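Local coordinates for protein branched-chain alpha-ketoacid decarboxylase (Lactococcus lactis, PDB 2VBF) that uses thiamine diphosphate and magnesium as cofactors and probably decarboxylates branched-chain and aromatic alpha-keto acids to the corresponding aldehydes, at residues 93-98 / 144-149; 131-134 / 138-141. One frame throughout, in Å; residues are numbered along the deposited sequence.

Contact 1: 93-98 / 144-149; sequences TTFGVG and KHFMKM. With TPP (thiamine diphosphate), chain D.
Phe-95 and Phe-146 form an offset edge-to-face pair that joins the turn after strand 89-94 to helix 145-149, in the parallel-sheet N-terminal domain of a thiamine diphosphate enzyme. The ring centroids lie 5.2 Å apart with their planes at 63°. It is the edge of Phe-146 that points at a face of Phe-95: CD2 of Phe-146 stands 3.5 Å above the ring plane of Phe-95, shifted toward its rim, and the CE2 atoms of Phe-95 and Phe-146 are 3.6 Å apart. With CG anti to the backbone N (chi1 -168°), Phe-95 swings its ring toward the helix although its CB does not point there. Replacing Phe-95 by an alanine would probably leave a gap beside CD2 and CE2 of Phe-146 and set that ring freer to turn.

Packing is just as tight at Gly-96, whose CA lies 3.6 Å from Phe-146 CD2. A side chain here would press on Phe-146 CE2, and the positive phi of 72° also suits glycine. All three touching residues are buried, and Leu-100 of helix 97-111 packs on Phe-146 as well. The solvent side is loose by comparison: Lys-144 and Lys-148 are exposed. The end of Met-147 leads away to Tyr-184 of strand 183-188. Met-149 is buried, with SD in the plane of the Phe-146 ring at its edge, and it meets Met-149 of the second subunit. Across the turn from the aromatic pair, Val-97 turns to the cofactor, where its CG2 lies 3.4 Å from N3' of the thiamine diphosphate pyrimidine.

Contact 2: 131-134 / 138-141; sequences GKFV and LADG
The ring of Phe-133, the central residue of an inverse gamma turn, lies against Ala-139 in the surface loop between helices 125-130 and 145-149. That loop starts with a Schellman motif, in which Gly-131 closes helix 125-130 with a positive phi. Two torsions set the ring. CG is anti to the carbonyl carbon (chi1 -70°), and chi2 is only 7°, so CD1 nearly eclipses CA and the ring lies almost in the plane of CA, CB and CG, an uncommon setting for phenylalanine. One face is thereby turned to Ala-139, which meets it with two groups. The methyl makes a CH-pi contact, CB of Ala-139 standing 4.2 Å from the centroid of the Phe-133 ring and 23° off its normal. On the same face sits the carbonyl oxygen, over the ring and offset toward CZ, with Ala-139 O 3.1 Å from Phe-133 CZ. Ala-139 has left-handed backbone angles, unusual for a residue with a side chain. Leu-306 of the second subunit also packs on Phe-133.

Lys-132 and Asp-140 point away from this contact. Lys-132 makes a cation-pi interaction with Phe-314 of the second subunit. In Asp-140 both carboxylate oxygens are engaged: OD1 accepts from the backbone N of Asp-142, and OD2 pairs with His-145 NE2, which fixes the rotation of the group.

Between the backbones, one water donates to Lys-132 O at 3.0 Å and accepts from Gly-141 N at 2.9 Å, spanning the two arms. Glycine suits position 141, since a CB there would clash with Gly-131 O, which already lies 3.3 Å from Gly-141 CA.

Overall arrangement
Along the chain the order is 93-98, 131-134, 138-141, 144-149, so contact 2 falls between the two halves of contact 1, in the N-terminal thiamine diphosphate binding domain. Their centres are about 13 Å apart, on the same side of the chain's centre. Contact 1 is buried at the end of strand 89-94 in the six-stranded parallel sheet, whereas contact 2 lies at the surface in the loop leading to helix 145-149. Leu-138 joins them, its CD1 lying 3.7 Å from His-145 CD2. Both contacts also touch the second subunit, so this region connects the domain interior to the dimer interface, where the cofactor is bound between chains.

Contact 1: 93-98 / 144-149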
# COMPACT_ATOMS: atom_id res chain seq x y z
N THR A 93 1.25 1.05 -13.23
CA THR A 93 1.50 -0.09 -12.34
C THR A 93 1.38 -1.38 -13.12
O THR A 93 1.01 -1.37 -14.30
CB THR A 93 0.51 -0.11 -11.17
OG1 THR A 93 -0.83 -0.23 -11.67
CG2 THR A 93 0.63 1.16 -10.34
N THR A 94 1.69 -2.49 -12.46
CA THR A 94 1.50 -3.80 -13.04
C THR A 94 0.25 -4.46 -12.43
O THR A 94 -0.13 -4.19 -11.29
CB THR A 94 2.77 -4.64 -12.86
OG1 THR A 94 2.78 -5.74 -13.78
CG2 THR A 94 2.90 -5.10 -11.42
N PHE A 95 -0.40 -5.29 -13.24
CA PHE A 95 -1.59 -6.04 -12.89
C PHE A 95 -1.56 -6.67 -11.49
O PHE A 95 -0.54 -7.26 -11.09
CB PHE A 95 -1.76 -7.17 -13.92
CG PHE A 95 -3.07 -7.86 -13.86
CD1 PHE A 95 -4.20 -7.25 -14.38
CD2 PHE A 95 -3.19 -9.12 -13.31
CE1 PHE A 95 -5.42 -7.87 -14.35
CE2 PHE A 95 -4.43 -9.75 -13.27
CZ PHE A 95 -5.54 -9.12 -13.79
N GLY A 96 -2.66 -6.53 -10.75
CA GLY A 96 -2.82 -7.15 -9.44
C GLY A 96 -1.99 -6.52 -8.35
O GLY A 96 -2.47 -5.69 -7.57
N VAL A 97 -0.72 -6.90 -8.29
CA VAL A 97 0.15 -6.47 -7.18
C VAL A 97 0.47 -4.96 -7.21
O VAL A 97 0.55 -4.32 -6.15
CB VAL A 97 1.47 -7.28 -7.13
CG1 VAL A 97 1.19 -8.75 -6.94
CG2 VAL A 97 2.30 -7.03 -8.41
N GLY A 98 0.63 -4.38 -8.39
CA GLY A 98 0.91 -2.96 -8.52
C GLY A 98 -0.35 -2.14 -8.25
O GLY A 98 -0.39 -1.26 -7.36
N LYS A 144 -10.48 -9.97 -14.39
CA LYS A 144 -11.37 -8.83 -14.26
C LYS A 144 -11.70 -8.41 -12.83
O LYS A 144 -12.34 -7.38 -12.65
CB LYS A 144 -12.66 -9.09 -15.05
CG LYS A 144 -12.38 -9.21 -16.55
CD LYS A 144 -13.63 -9.49 -17.36
CE LYS A 144 -13.42 -9.12 -18.85
NZ LYS A 144 -12.44 -9.98 -19.58
N HIS A 145 -11.25 -9.18 -11.83
CA HIS A 145 -11.52 -8.89 -10.42
C HIS A 145 -11.00 -7.51 -10.02
O HIS A 145 -11.67 -6.77 -9.31
CB HIS A 145 -10.81 -9.85 -9.46
CG HIS A 145 -11.26 -11.26 -9.51
ND1 HIS A 145 -12.58 -11.65 -9.34
CD2 HIS A 145 -10.55 -12.41 -9.62
CE1 HIS A 145 -12.65 -12.97 -9.38
NE2 HIS A 145 -11.43 -13.45 -9.54
N PHE A 146 -9.78 -7.20 -10.44
CA PHE A 146 -9.09 -6.03 -9.90
C PHE A 146 -9.70 -4.75 -10.46
O PHE A 146 -9.85 -3.78 -9.73
CB PHE A 146 -7.56 -6.16 -10.06
CG PHE A 146 -7.03 -7.51 -9.60
CD1 PHE A 146 -7.45 -8.06 -8.39
CD2 PHE A 146 -6.14 -8.25 -10.37
CE1 PHE A 146 -7.01 -9.30 -7.98
CE2 PHE A 146 -5.69 -9.49 -9.95
CZ PHE A 146 -6.13 -10.01 -8.77
N MET A 147 -10.12 -4.76 -11.72
CA MET A 147 -10.83 -3.62 -12.28
C MET A 147 -12.17 -3.41 -11.57
O MET A 147 -12.53 -2.28 -11.25
CB MET A 147 -11.04 -3.75 -13.80
CG MET A 147 -11.66 -2.49 -14.43
SD MET A 147 -11.52 -2.45 -16.22
CE MET A 147 -12.78 -3.64 -16.63
N LYS A 148 -12.91 -4.49 -11.32
CA LYS A 148 -14.16 -4.41 -10.55
C LYS A 148 -13.93 -3.75 -9.19
O LYS A 148 -14.70 -2.89 -8.76
CB LYS A 148 -14.79 -5.79 -10.36
CG LYS A 148 -16.04 -5.72 -9.49
CD LYS A 148 -16.91 -6.94 -9.53
CE LYS A 148 -18.28 -6.61 -8.93
NZ LYS A 148 -19.06 -7.83 -8.57
N MET A 149 -12.85 -4.13 -8.52
CA MET A 149 -12.51 -3.57 -7.19
C MET A 149 -12.27 -2.06 -7.25
O MET A 149 -12.40 -1.38 -6.23
CB MET A 149 -11.31 -4.28 -6.56
CG MET A 149 -11.61 -5.74 -6.21
SD MET A 149 -10.18 -6.80 -5.99
CE MET A 149 -9.48 -6.11 -4.49
N1' TPP D . 5.67 -4.40 -8.07
C2' TPP D . 5.24 -5.34 -7.16
CM2 TPP D . 4.49 -4.90 -5.94
N3' TPP D . 5.49 -6.66 -7.40
C4' TPP D . 6.18 -7.06 -8.53
N4' TPP D . 6.35 -8.37 -8.71
C5' TPP D . 6.65 -6.11 -9.45
C6' TPP D . 6.39 -4.77 -9.19
C7' TPP D . 7.45 -6.53 -10.69
N3 TPP D . 8.77 -7.08 -10.36
C2 TPP D . 9.09 -8.42 -10.22
S1 TPP D . 10.63 -8.76 -9.86
C5 TPP D . 10.97 -7.18 -9.87
C4 TPP D . 9.89 -6.33 -10.17
CM4 TPP D . 9.94 -4.83 -10.25
C6 TPP D . 12.39 -6.79 -9.60
C7 TPP D . 12.89 -7.15 -8.21
O7 TPP D . 14.20 -6.61 -8.14
PA TPP D . 15.26 -7.05 -7.00
O1A TPP D . 14.48 -7.09 -5.69
O2A TPP D . 16.36 -6.01 -7.00
O3A TPP D . 15.69 -8.53 -7.39
PB TPP D . 16.96 -9.01 -8.29
O1B TPP D . 16.38 -9.78 -9.43
O2B TPP D . 17.81 -9.87 -7.40
O3B TPP D . 17.72 -7.78 -8.71

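Contact 2: 131-134 / 138-141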
# COMPACT_ATOMS: atom_id res chain seq x y z
N GLY A 131 -7.26 -18.09 -19.73
CA GLY A 131 -7.53 -18.32 -18.32
C GLY A 131 -6.36 -18.93 -17.57
O GLY A 131 -6.55 -19.68 -16.60
N LYS A 132 -5.15 -18.59 -18.00
CA LYS A 132 -3.91 -19.16 -17.46
C LYS A 132 -3.67 -18.71 -16.01
O LYS A 132 -3.94 -17.55 -15.66
CB LYS A 132 -2.71 -18.78 -18.32
CG LYS A 132 -2.75 -19.32 -19.76
CD LYS A 132 -3.00 -20.83 -19.83
CE LYS A 132 -1.81 -21.65 -19.32
NZ LYS A 132 -2.11 -23.11 -19.25
N PHE A 133 -3.14 -19.63 -15.21
CA PHE A 133 -2.78 -19.37 -13.82
C PHE A 133 -1.41 -18.70 -13.78
O PHE A 133 -0.39 -19.32 -13.45
CB PHE A 133 -2.75 -20.70 -13.04
CG PHE A 133 -4.12 -21.32 -12.80
CD1 PHE A 133 -5.29 -20.81 -13.38
CD2 PHE A 133 -4.23 -22.44 -11.99
CE1 PHE A 133 -6.53 -21.40 -13.15
CE2 PHE A 133 -5.46 -23.03 -11.75
CZ PHE A 133 -6.61 -22.51 -12.33
N VAL A 134 -1.38 -17.43 -14.15
CA VAL A 134 -0.15 -16.67 -14.17
C VAL A 134 0.05 -15.82 -12.91
O VAL A 134 -0.89 -15.53 -12.13
CB VAL A 134 -0.07 -15.76 -15.42
CG1 VAL A 134 0.05 -16.62 -16.70
CG2 VAL A 134 -1.27 -14.78 -15.47
N LEU A 138 -5.27 -14.69 -8.89
CA LEU A 138 -5.76 -15.60 -7.85
C LEU A 138 -5.77 -17.06 -8.30
O LEU A 138 -6.33 -17.93 -7.60
CB LEU A 138 -7.16 -15.16 -7.40
CG LEU A 138 -7.29 -13.68 -6.99
CD1 LEU A 138 -8.72 -13.39 -6.54
CD2 LEU A 138 -6.29 -13.30 -5.90
N ALA A 139 -5.16 -17.33 -9.45
CA ALA A 139 -5.11 -18.68 -10.05
C ALA A 139 -6.52 -19.26 -10.26
O ALA A 139 -6.78 -20.44 -9.98
CB ALA A 139 -4.24 -19.63 -9.20
N ASP A 140 -7.41 -18.41 -10.76
CA ASP A 140 -8.77 -18.81 -11.13
C ASP A 140 -9.10 -18.46 -12.59
O ASP A 140 -10.22 -18.66 -13.02
CB ASP A 140 -9.78 -18.17 -10.17
CG ASP A 140 -9.79 -16.63 -10.23
OD1 ASP A 140 -8.97 -16.06 -10.98
OD2 ASP A 140 -10.62 -16.02 -9.52
N GLY A 141 -8.13 -17.94 -13.34
CA GLY A 141 -8.35 -17.60 -14.75
C GLY A 141 -9.12 -16.32 -15.00
O GLY A 141 -9.41 -15.99 -16.15
O HOH W 1 -5.39 -17.04 -13.12